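Local coordinates for protein endo-1,4-beta-mannanase (PDB 5Y6T) that probably hydrolyses internal beta-1,4-mannosidic linkages in mannans, as a cold-adapted earthworm endo-mannanase of the GH5 family, at residues N28-N33 and R67-C72; F38-Y43 and G74-E79; D53-I58 and D104-N109; P292-E297 and G322-Q327. All coordinates share one frame; numbering follows the deposited sequence.

Interaction 1: residues N28-N33 and R67-C72; sequences NIAWQN and RIWVHC
R67 meets N28 because its side chain runs out fully extended, CG anti to the backbone N (chi1 -179°), while CG of N28 stays beside its own backbone N; the two chains then lie side by side with amide and guanidinium planes almost perpendicular. R67 NH1 gives N28 OD1 a nearly straight bond of 2.7 Å that lies in the guanidinium plane and is tilted from the carbonyl plane. The same NH1 forms a salt bridge to E297, and NH2 forms another to E163, so the rotation of the guanidinium is fixed by several partners. These are the ends of the first two parallel strands of the (beta/alpha)8 barrel, joined through helix 42-60 in a beta-alpha-beta crossover. N28 and R67 form a parallel bridge, in which I29 N donates to R67 O at 2.8 Å; one step on, W69 N donates to A30 O at 2.9 Å. The intervening I29-A30 peptide is cis. A30 CB sits 3.7 Å from the centroid of the five-membered ring of W69, squarely over its face, a CH-pi contact. Further out W31 CZ3 comes over the same face, 3.7 Å from W69 CZ3, with the two six-membered rings oblique at 55°.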
# COMPACT_ATOMS: atom_id res chain seq x y z
N ASN A 28 -7.18 -6.05 2.14
CA ASN A 28 -7.43 -4.87 1.40
C ASN A 28 -8.94 -4.65 1.43
O ASN A 28 -9.68 -5.62 1.22
CB ASN A 28 -7.02 -5.03 -0.05
CG ASN A 28 -5.54 -5.04 -0.25
OD1 ASN A 28 -4.96 -4.00 -0.52
ND2 ASN A 28 -4.94 -6.22 -0.22
N ILE A 29 -9.36 -3.42 1.68
CA ILE A 29 -10.84 -3.11 1.60
C ILE A 29 -11.34 -3.37 0.15
O ILE A 29 -12.32 -4.11 0.02
CB ILE A 29 -11.27 -1.79 2.23
CG1 ILE A 29 -10.78 -1.75 3.67
CG2 ILE A 29 -12.77 -1.59 2.17
CD1 ILE A 29 -11.14 -2.94 4.50
N ALA A 30 -10.71 -2.86 -0.89
CA ALA A 30 -9.82 -1.68 -0.90
C ALA A 30 -10.59 -0.34 -0.95
O ALA A 30 -10.02 0.74 -0.77
CB ALA A 30 -8.84 -1.75 -2.01
N TRP A 31 -11.89 -0.44 -1.13
CA TRP A 31 -12.81 0.67 -1.18
C TRP A 31 -14.22 0.18 -0.92
O TRP A 31 -14.46 -0.99 -0.90
CB TRP A 31 -12.84 1.39 -2.52
CG TRP A 31 -13.19 0.47 -3.69
CD1 TRP A 31 -14.43 0.07 -4.10
CD2 TRP A 31 -12.26 -0.22 -4.50
NE1 TRP A 31 -14.31 -0.78 -5.17
CE2 TRP A 31 -12.98 -0.99 -5.43
CE3 TRP A 31 -10.85 -0.28 -4.52
CZ2 TRP A 31 -12.35 -1.77 -6.45
CZ3 TRP A 31 -10.23 -1.06 -5.52
CH2 TRP A 31 -10.96 -1.82 -6.42
N GLN A 32 -15.11 1.13 -0.66
CA GLN A 32 -16.58 0.86 -0.70
C GLN A 32 -17.13 1.49 -1.97
O GLN A 32 -17.62 0.79 -2.87
CB GLN A 32 -17.26 1.41 0.54
CG GLN A 32 -18.79 1.26 0.61
CD GLN A 32 -19.26 -0.18 0.64
OE1 GLN A 32 -18.51 -1.11 0.94
NE2 GLN A 32 -20.51 -0.38 0.28
N ASN A 33 -17.05 2.81 -2.04
CA ASN A 33 -17.30 3.51 -3.29
C ASN A 33 -15.95 4.00 -3.86
O ASN A 33 -15.42 4.98 -3.37
CB ASN A 33 -18.20 4.70 -3.04
CG ASN A 33 -19.63 4.29 -2.66
OD1 ASN A 33 -19.97 3.09 -2.70
ND2 ASN A 33 -20.44 5.27 -2.23
N ARG A 67 -5.88 -2.38 4.38
CA ARG A 67 -5.37 -1.44 3.39
C ARG A 67 -6.52 -0.83 2.63
O ARG A 67 -7.38 -1.53 2.13
CB ARG A 67 -4.42 -2.18 2.42
CG ARG A 67 -3.76 -1.32 1.33
CD ARG A 67 -2.62 -2.15 0.74
NE ARG A 67 -1.94 -1.51 -0.40
CZ ARG A 67 -2.17 -1.81 -1.67
NH1 ARG A 67 -3.18 -2.60 -2.07
NH2 ARG A 67 -1.40 -1.22 -2.60
N ILE A 68 -6.54 0.48 2.55
CA ILE A 68 -7.66 1.21 1.96
C ILE A 68 -7.14 2.33 1.06
O ILE A 68 -6.10 2.98 1.31
CB ILE A 68 -8.58 1.79 3.06
CG1 ILE A 68 -9.87 2.34 2.40
CG2 ILE A 68 -7.89 2.83 3.95
CD1 ILE A 68 -11.04 2.41 3.36
N TRP A 69 -7.88 2.59 0.00
CA TRP A 69 -7.44 3.52 -1.04
C TRP A 69 -8.25 4.79 -1.01
O TRP A 69 -9.48 4.74 -0.76
CB TRP A 69 -7.59 2.90 -2.40
CG TRP A 69 -6.79 1.66 -2.71
CD1 TRP A 69 -6.02 0.91 -1.85
CD2 TRP A 69 -6.70 1.03 -3.98
NE1 TRP A 69 -5.49 -0.19 -2.53
CE2 TRP A 69 -5.90 -0.12 -3.84
CE3 TRP A 69 -7.25 1.30 -5.24
CZ2 TRP A 69 -5.62 -0.98 -4.92
CZ3 TRP A 69 -6.96 0.46 -6.29
CH2 TRP A 69 -6.15 -0.67 -6.13
N VAL A 70 -7.61 5.89 -1.39
CA VAL A 70 -8.27 7.22 -1.28
C VAL A 70 -8.43 7.88 -2.63
O VAL A 70 -9.53 7.80 -3.19
CB VAL A 70 -7.55 8.14 -0.27
CG1 VAL A 70 -8.27 9.47 -0.10
CG2 VAL A 70 -7.36 7.43 1.10
N HIS A 71 -7.43 8.53 -3.20
CA HIS A 71 -7.69 9.30 -4.42
C HIS A 71 -7.89 8.43 -5.67
O HIS A 71 -8.57 8.87 -6.65
CB HIS A 71 -6.57 10.27 -4.75
CG HIS A 71 -6.21 11.21 -3.64
ND1 HIS A 71 -7.13 12.02 -3.02
CD2 HIS A 71 -5.00 11.56 -3.15
CE1 HIS A 71 -6.51 12.82 -2.15
NE2 HIS A 71 -5.21 12.54 -2.20
N CYS A 72 -7.21 7.29 -5.69
CA CYS A 72 -7.33 6.31 -6.80
C CYS A 72 -6.83 6.94 -8.09
O CYS A 72 -5.65 7.31 -8.20
CB CYS A 72 -8.78 5.75 -6.87
SG CYS A 72 -9.22 4.80 -5.39

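Interaction 2: residues F38-Y43 and G74-E79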
# COMPACT_ATOMS: atom_id res chain seq x y z
N PHE A 38 -13.78 8.92 0.96
CA PHE A 38 -13.36 10.00 1.84
C PHE A 38 -13.38 11.33 1.11
O PHE A 38 -13.00 11.42 -0.05
CB PHE A 38 -11.95 9.68 2.38
CG PHE A 38 -11.88 8.35 3.08
CD1 PHE A 38 -12.23 8.20 4.39
CD2 PHE A 38 -11.42 7.22 2.40
CE1 PHE A 38 -12.18 6.98 5.03
CE2 PHE A 38 -11.33 6.01 3.03
CZ PHE A 38 -11.69 5.85 4.33
N GLY A 39 -13.74 12.39 1.80
CA GLY A 39 -13.82 13.67 1.13
C GLY A 39 -15.24 13.94 0.58
O GLY A 39 -16.07 13.01 0.42
N ASN A 40 -15.48 15.21 0.33
CA ASN A 40 -16.77 15.69 -0.28
C ASN A 40 -18.00 15.20 0.48
O ASN A 40 -19.05 14.96 -0.11
CB ASN A 40 -16.78 15.41 -1.76
CG ASN A 40 -15.69 16.18 -2.49
OD1 ASN A 40 -15.37 17.33 -2.12
ND2 ASN A 40 -15.15 15.60 -3.56
N GLY A 41 -17.84 15.10 1.80
CA GLY A 41 -18.94 14.68 2.72
C GLY A 41 -19.48 13.26 2.51
O GLY A 41 -20.54 12.90 3.07
N GLN A 42 -18.70 12.39 1.83
CA GLN A 42 -19.14 11.08 1.48
C GLN A 42 -19.17 10.14 2.66
O GLN A 42 -19.97 9.25 2.73
CB GLN A 42 -18.30 10.52 0.32
CG GLN A 42 -18.54 11.28 -0.95
CD GLN A 42 -20.03 11.41 -1.31
OE1 GLN A 42 -20.67 10.40 -1.62
NE2 GLN A 42 -20.55 12.63 -1.26
N TYR A 43 -18.25 10.32 3.59
CA TYR A 43 -18.14 9.40 4.67
C TYR A 43 -19.38 9.53 5.55
O TYR A 43 -20.01 8.53 5.91
CB TYR A 43 -16.83 9.69 5.46
CG TYR A 43 -16.48 8.66 6.49
CD1 TYR A 43 -15.67 7.57 6.17
CD2 TYR A 43 -16.90 8.77 7.81
CE1 TYR A 43 -15.34 6.64 7.14
CE2 TYR A 43 -16.60 7.82 8.75
CZ TYR A 43 -15.76 6.77 8.41
OH TYR A 43 -15.44 5.79 9.36
N GLY A 74 -7.68 9.95 -9.21
CA GLY A 74 -7.84 11.42 -9.12
C GLY A 74 -9.13 12.00 -9.68
O GLY A 74 -9.22 13.18 -9.91
N GLY A 75 -10.11 11.12 -9.95
CA GLY A 75 -11.36 11.53 -10.56
C GLY A 75 -12.29 12.29 -9.66
O GLY A 75 -13.09 13.06 -10.17
N TYR A 76 -12.17 12.14 -8.34
CA TYR A 76 -13.02 12.84 -7.41
C TYR A 76 -12.30 13.71 -6.39
O TYR A 76 -12.76 14.78 -6.09
CB TYR A 76 -13.85 11.82 -6.71
CG TYR A 76 -15.05 12.26 -5.88
CD1 TYR A 76 -16.17 12.89 -6.46
CD2 TYR A 76 -15.09 11.98 -4.51
CE1 TYR A 76 -17.27 13.19 -5.70
CE2 TYR A 76 -16.16 12.33 -3.74
CZ TYR A 76 -17.27 12.89 -4.32
OH TYR A 76 -18.37 13.18 -3.51
N THR A 77 -11.19 13.20 -5.86
CA THR A 77 -10.26 13.91 -5.02
C THR A 77 -8.87 13.65 -5.58
O THR A 77 -8.64 12.63 -6.27
CB THR A 77 -10.32 13.42 -3.57
OG1 THR A 77 -9.94 12.04 -3.48
CG2 THR A 77 -11.75 13.69 -2.96
N PRO A 78 -7.90 14.50 -5.27
CA PRO A 78 -8.03 15.78 -4.58
C PRO A 78 -8.70 16.92 -5.40
O PRO A 78 -9.24 16.69 -6.50
CB PRO A 78 -6.59 16.13 -4.27
CG PRO A 78 -5.87 15.60 -5.47
CD PRO A 78 -6.53 14.30 -5.79
N GLU A 79 -8.76 18.09 -4.82
CA GLU A 79 -9.45 19.19 -5.43
C GLU A 79 -8.49 20.04 -6.22
O GLU A 79 -7.58 20.65 -5.66
CB GLU A 79 -10.13 20.05 -4.36
CG GLU A 79 -10.96 21.17 -4.92
CD GLU A 79 -12.26 20.71 -5.64
OE1 GLU A 79 -12.59 19.51 -5.66
OE2 GLU A 79 -12.95 21.58 -6.22
O HOH W 1 -11.64 10.37 -2.33
O HOH W 2 -12.59 17.07 -4.45
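The CA atoms come no nearer than 7.1 Å, between G39 and T77, so side chains make the contact; a type I' turn from G39 to Q42, closed by Q42 N to G39 O, turns N40 toward Y76. Both segments belong to loops that follow the first two strands of the (beta/alpha)8 barrel, and the turn runs into helix 42-60, with G41 at the N-cap. The amide of N40 stands upright on the Y76 ring, the planes 89° apart, with ND2 over one face and 3.4 Å from CE2 of Y76. The tyrosine reaches this far because its CG is anti to the backbone N (chi1 -167°). Q42 meets the ring at its edge through CG, and its bent side chain folds back so that NE2 donates to N40 O at 3.0 Å, bracing the turn from within. With an alanine in place of Y76, a gap would probably open under N40 ND2 and CB and beside Q42 CG. G39 suits its place, since a CB there would press on CG2 of T77 and on the preceding carbonyl. T77 OG1 is bonded to H71 and also to a water that lies 2.9 Å from F38 O. A second water accepts from N40 ND2 at 3.1 Å and donates to both Y76 O and E79 OE1, the latter 2.7 Å away.

Interaction 3: residues D53-I58 and D104-N109; sequences DYIVRI and DVAYAN
The carboxamide of N109 is the flat group here, and two methyls of the facing helix, CG2 of I55 and CG2 of V56, lie off the same side of its plane, both displaced from its centre. V56 CG2 is 3.9 Å from N109 OD1 and almost as close to ND2 of that residue. At the amide edge, close to its plane, ND2 donates to V105 O at 2.9 Å with an angle of 169° at the hydrogen. The contact joins helices 42-60 and 95-108, neighbours in the outer helical layer of the (beta/alpha)8 barrel, and it falls where the second of them ends: N109 is the first residue to leave helical geometry. By turning back onto the carbonyl of V105, which also takes a weak bond from N109 N, the asparagine gives that last turn a side-chain donor and turns its CB and one face of the amide to the neighbour. CG of N109 is anti to the carbonyl carbon (chi1 -72°), which folds the amide back over the helix end and leaves CB to meet I55 CG2 at 3.8 Å. With an alanine in place of N109, V105 O would probably lose its side-chain donor and the methyl of V56 its covering amide. On the side nearer the barrel the side chains that meet are aliphatic. I55 reaches both ends of the interface: its CG2 takes the asparagine, while CD1 reaches V105 CG1 at 3.8 Å and A106 CB at 4.1 Å.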
# COMPACT_ATOMS: atom_id res chain seq x y z
N ASP A 53 -18.01 -1.00 9.46
CA ASP A 53 -18.40 -2.36 9.53
C ASP A 53 -17.23 -3.24 9.02
O ASP A 53 -16.98 -4.30 9.59
CB ASP A 53 -19.69 -2.58 8.73
CG ASP A 53 -20.24 -3.98 8.84
OD1 ASP A 53 -20.57 -4.41 9.95
OD2 ASP A 53 -20.30 -4.64 7.81
N TYR A 54 -16.48 -2.81 8.00
CA TYR A 54 -15.36 -3.66 7.57
C TYR A 54 -14.35 -3.79 8.69
O TYR A 54 -13.75 -4.85 8.88
CB TYR A 54 -14.67 -3.06 6.37
CG TYR A 54 -15.38 -3.28 5.09
CD1 TYR A 54 -15.57 -4.54 4.59
CD2 TYR A 54 -15.75 -2.20 4.31
CE1 TYR A 54 -16.21 -4.72 3.36
CE2 TYR A 54 -16.37 -2.37 3.09
CZ TYR A 54 -16.58 -3.62 2.63
OH TYR A 54 -17.16 -3.72 1.42
N ILE A 55 -14.10 -2.70 9.41
CA ILE A 55 -13.11 -2.74 10.52
C ILE A 55 -13.53 -3.74 11.56
O ILE A 55 -12.77 -4.61 12.02
CB ILE A 55 -13.02 -1.39 11.20
CG1 ILE A 55 -12.34 -0.33 10.34
CG2 ILE A 55 -12.21 -1.50 12.47
CD1 ILE A 55 -12.44 1.06 10.90
N VAL A 56 -14.79 -3.62 11.96
CA VAL A 56 -15.33 -4.56 12.94
C VAL A 56 -15.27 -6.06 12.51
O VAL A 56 -14.82 -6.93 13.32
CB VAL A 56 -16.78 -4.16 13.39
CG1 VAL A 56 -17.29 -5.16 14.42
CG2 VAL A 56 -16.76 -2.74 14.04
N ARG A 57 -15.70 -6.33 11.30
CA ARG A 57 -15.78 -7.68 10.75
C ARG A 57 -14.40 -8.27 10.55
O ARG A 57 -14.19 -9.42 10.88
CB ARG A 57 -16.59 -7.67 9.48
CG ARG A 57 -18.06 -7.34 9.78
CD ARG A 57 -19.00 -7.82 8.71
NE ARG A 57 -18.88 -7.10 7.46
CZ ARG A 57 -18.66 -7.66 6.28
NH1 ARG A 57 -18.46 -8.95 6.16
NH2 ARG A 57 -18.62 -6.90 5.19
N ILE A 58 -13.43 -7.43 10.15
CA ILE A 58 -12.05 -7.90 10.05
C ILE A 58 -11.50 -8.30 11.41
O ILE A 58 -10.94 -9.40 11.54
CB ILE A 58 -11.17 -6.84 9.32
CG1 ILE A 58 -11.56 -6.83 7.84
CG2 ILE A 58 -9.70 -7.16 9.57
CD1 ILE A 58 -10.99 -5.70 7.04
N ASP A 104 -10.35 6.50 14.26
CA ASP A 104 -10.82 6.33 15.64
C ASP A 104 -11.53 4.99 15.84
O ASP A 104 -11.40 4.39 16.91
CB ASP A 104 -11.73 7.52 16.03
CG ASP A 104 -11.01 8.82 16.15
OD1 ASP A 104 -9.71 8.91 16.16
OD2 ASP A 104 -11.77 9.79 16.29
N VAL A 105 -12.35 4.59 14.86
CA VAL A 105 -13.00 3.26 14.90
C VAL A 105 -11.95 2.14 14.86
O VAL A 105 -12.02 1.16 15.61
CB VAL A 105 -14.08 3.13 13.87
CG1 VAL A 105 -14.68 1.75 13.90
CG2 VAL A 105 -15.22 4.12 14.23
N ALA A 106 -10.93 2.32 14.01
CA ALA A 106 -9.88 1.30 13.92
C ALA A 106 -9.18 1.18 15.27
O ALA A 106 -8.90 0.04 15.71
CB ALA A 106 -8.90 1.67 12.82
N TYR A 107 -8.91 2.30 15.94
CA TYR A 107 -8.24 2.23 17.24
C TYR A 107 -9.08 1.48 18.27
O TYR A 107 -8.59 0.63 19.01
CB TYR A 107 -7.94 3.64 17.70
CG TYR A 107 -7.36 3.75 19.08
CD1 TYR A 107 -6.11 3.29 19.35
CD2 TYR A 107 -8.04 4.44 20.08
CE1 TYR A 107 -5.54 3.42 20.64
CE2 TYR A 107 -7.48 4.57 21.38
CZ TYR A 107 -6.24 4.07 21.62
OH TYR A 107 -5.69 4.16 22.88
N ALA A 108 -10.37 1.77 18.27
CA ALA A 108 -11.32 1.14 19.19
C ALA A 108 -11.39 -0.38 18.97
O ALA A 108 -11.70 -1.14 19.88
CB ALA A 108 -12.69 1.75 19.04
N ASN A 109 -11.06 -0.81 17.76
CA ASN A 109 -11.03 -2.23 17.41
C ASN A 109 -9.69 -2.90 17.27
O ASN A 109 -9.57 -4.02 16.82
CB ASN A 109 -11.86 -2.35 16.15
CG ASN A 109 -13.34 -2.17 16.44
OD1 ASN A 109 -13.99 -3.13 16.80
ND2 ASN A 109 -13.88 -0.98 16.20

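Interaction 4: residues P292-E297 and G322-Q327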
# COMPACT_ATOMS: atom_id res chain seq x y z
N PRO A 292 11.81 -5.05 5.82
CA PRO A 292 10.79 -6.10 5.80
C PRO A 292 9.93 -6.02 4.56
O PRO A 292 9.95 -4.98 3.88
CB PRO A 292 9.98 -5.84 7.09
CG PRO A 292 10.46 -4.64 7.72
CD PRO A 292 11.55 -4.03 6.84
N ASN A 293 9.17 -7.10 4.27
CA ASN A 293 8.36 -7.23 3.08
C ASN A 293 7.03 -7.81 3.44
O ASN A 293 6.98 -8.85 4.07
CB ASN A 293 9.09 -8.18 2.13
CG ASN A 293 8.49 -8.24 0.75
OD1 ASN A 293 7.71 -7.37 0.34
ND2 ASN A 293 8.92 -9.19 -0.01
N ASN A 294 5.97 -7.20 2.93
CA ASN A 294 4.54 -7.56 3.14
C ASN A 294 3.97 -8.08 1.89
O ASN A 294 4.12 -7.48 0.87
CB ASN A 294 3.83 -6.31 3.59
CG ASN A 294 2.35 -6.52 3.84
OD1 ASN A 294 1.66 -7.19 3.08
ND2 ASN A 294 1.84 -5.89 4.87
N ILE A 295 3.28 -9.25 1.91
CA ILE A 295 2.59 -9.71 0.71
C ILE A 295 1.24 -8.94 0.74
O ILE A 295 0.23 -9.45 1.30
CB ILE A 295 2.40 -11.22 0.67
CG1 ILE A 295 3.73 -11.96 0.97
CG2 ILE A 295 1.78 -11.62 -0.67
CD1 ILE A 295 3.67 -13.50 0.82
N GLY A 296 1.23 -7.78 0.08
CA GLY A 296 0.18 -6.73 0.23
C GLY A 296 -1.11 -7.00 -0.52
O GLY A 296 -2.11 -6.32 -0.33
N GLU A 297 -1.07 -7.94 -1.49
CA GLU A 297 -2.25 -8.45 -2.16
C GLU A 297 -1.98 -9.89 -2.65
O GLU A 297 -0.90 -10.19 -3.14
CB GLU A 297 -2.60 -7.68 -3.40
CG GLU A 297 -2.99 -6.21 -3.26
CD GLU A 297 -3.42 -5.53 -4.56
OE1 GLU A 297 -3.72 -6.29 -5.57
OE2 GLU A 297 -3.46 -4.25 -4.60
N GLY A 322 3.63 -9.26 6.75
CA GLY A 322 2.19 -9.12 6.62
C GLY A 322 1.68 -9.86 5.40
O GLY A 322 2.44 -10.29 4.52
N ALA A 323 0.34 -9.97 5.40
CA ALA A 323 -0.43 -10.56 4.35
C ALA A 323 -1.82 -9.89 4.30
O ALA A 323 -2.50 -9.92 5.28
CB ALA A 323 -0.54 -12.04 4.63
N TRP A 324 -2.12 -9.23 3.18
CA TRP A 324 -3.40 -8.61 2.97
C TRP A 324 -4.07 -9.20 1.75
O TRP A 324 -3.60 -9.02 0.66
CB TRP A 324 -3.30 -7.12 2.80
CG TRP A 324 -2.78 -6.40 4.03
CD1 TRP A 324 -3.11 -6.65 5.33
CD2 TRP A 324 -1.88 -5.29 4.05
NE1 TRP A 324 -2.44 -5.78 6.14
CE2 TRP A 324 -1.68 -4.94 5.37
CE3 TRP A 324 -1.21 -4.58 3.06
CZ2 TRP A 324 -0.83 -3.87 5.73
CZ3 TRP A 324 -0.37 -3.54 3.40
CH2 TRP A 324 -0.21 -3.16 4.72
N SER A 325 -5.19 -9.90 1.98
CA SER A 325 -5.95 -10.50 0.88
C SER A 325 -6.72 -9.49 0.05
O SER A 325 -6.99 -8.36 0.49
CB SER A 325 -6.86 -11.58 1.46
OG SER A 325 -7.78 -11.04 2.39
N TRP A 326 -7.12 -9.93 -1.15
CA TRP A 326 -7.83 -9.11 -2.10
C TRP A 326 -9.27 -9.71 -2.31
O TRP A 326 -9.40 -10.84 -2.78
CB TRP A 326 -7.09 -9.06 -3.45
CG TRP A 326 -7.73 -8.08 -4.37
CD1 TRP A 326 -8.63 -8.34 -5.37
CD2 TRP A 326 -7.58 -6.66 -4.31
NE1 TRP A 326 -9.08 -7.14 -5.93
CE2 TRP A 326 -8.41 -6.11 -5.33
CE3 TRP A 326 -6.80 -5.79 -3.53
CZ2 TRP A 326 -8.53 -4.71 -5.54
CZ3 TRP A 326 -6.89 -4.43 -3.77
CH2 TRP A 326 -7.75 -3.92 -4.77
N GLN A 327 -10.31 -8.93 -2.08
CA GLN A 327 -10.43 -7.71 -1.28
C GLN A 327 -11.78 -7.85 -0.53
O GLN A 327 -12.69 -8.61 -0.94
CB GLN A 327 -10.45 -6.41 -2.06
CG GLN A 327 -11.48 -6.38 -3.17
CD GLN A 327 -11.51 -5.05 -3.96
OE1 GLN A 327 -11.20 -3.95 -3.42
NE2 GLN A 327 -11.94 -5.11 -5.22
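Strands 293-297 and 322-325 are the seventh and eighth of the (beta/alpha)8 barrel, parallel at 4° and 4.6 Å apart at closest approach. A single bridge pairs I295 with A323: I295 N donates to G322 O at 2.9 Å from above the carbonyl plane, and W324 N donates to I295 O at 3.0 Å. Beyond this, G296 O and W324 O, two acceptors, lie 3.2 Å apart, and N28 gives its ND2 hydrogens to G296 O and S325 O. Inside the barrel the end of the N294 side chain comes over one face of the W324 indole, its amide tilted 46° from the ring, while W324 NE1 bonds to S65. At the C-terminal end E297 and W326 run side by side; the carboxylate overlaps the CE3-CZ3 rim of the W326 indole, planes 25° apart, with CD of E297 3.5 Å from CE3. CB of Q327 covers the opposite face. GH5 enzymes carry a catalytic glutamate at the end of the seventh strand, consistent with E297 standing there, hydrogen-bonded through OE2 to a Tris molecule probably from the crystallisation liquor. Gripped by Y268 and R67, its carboxylate is probably held in one orientation, facing the Tris site.

Overall arrangement
Read together, the four contacts run from the barrel's heart to its shell. Interactions 1 and 4 are buried and belong to the same sheet; N28 ND2 to G296 O and A30 N to Q327 OE1 join them, and both combine strand bonding with charged and indole groups beside the probable active site. Interaction 2 sits in the loops above, partly buried, and works through a turn, a ring and waters; it touches interaction 1 through F38 on I68 and H71 on T77. Interaction 3, on the outer helices, is chiefly aliphatic. Helix 42-60 serves both 2 and 3, whose centres lie 22 Å apart, and Y54 links interaction 3 back to I29 and Q32.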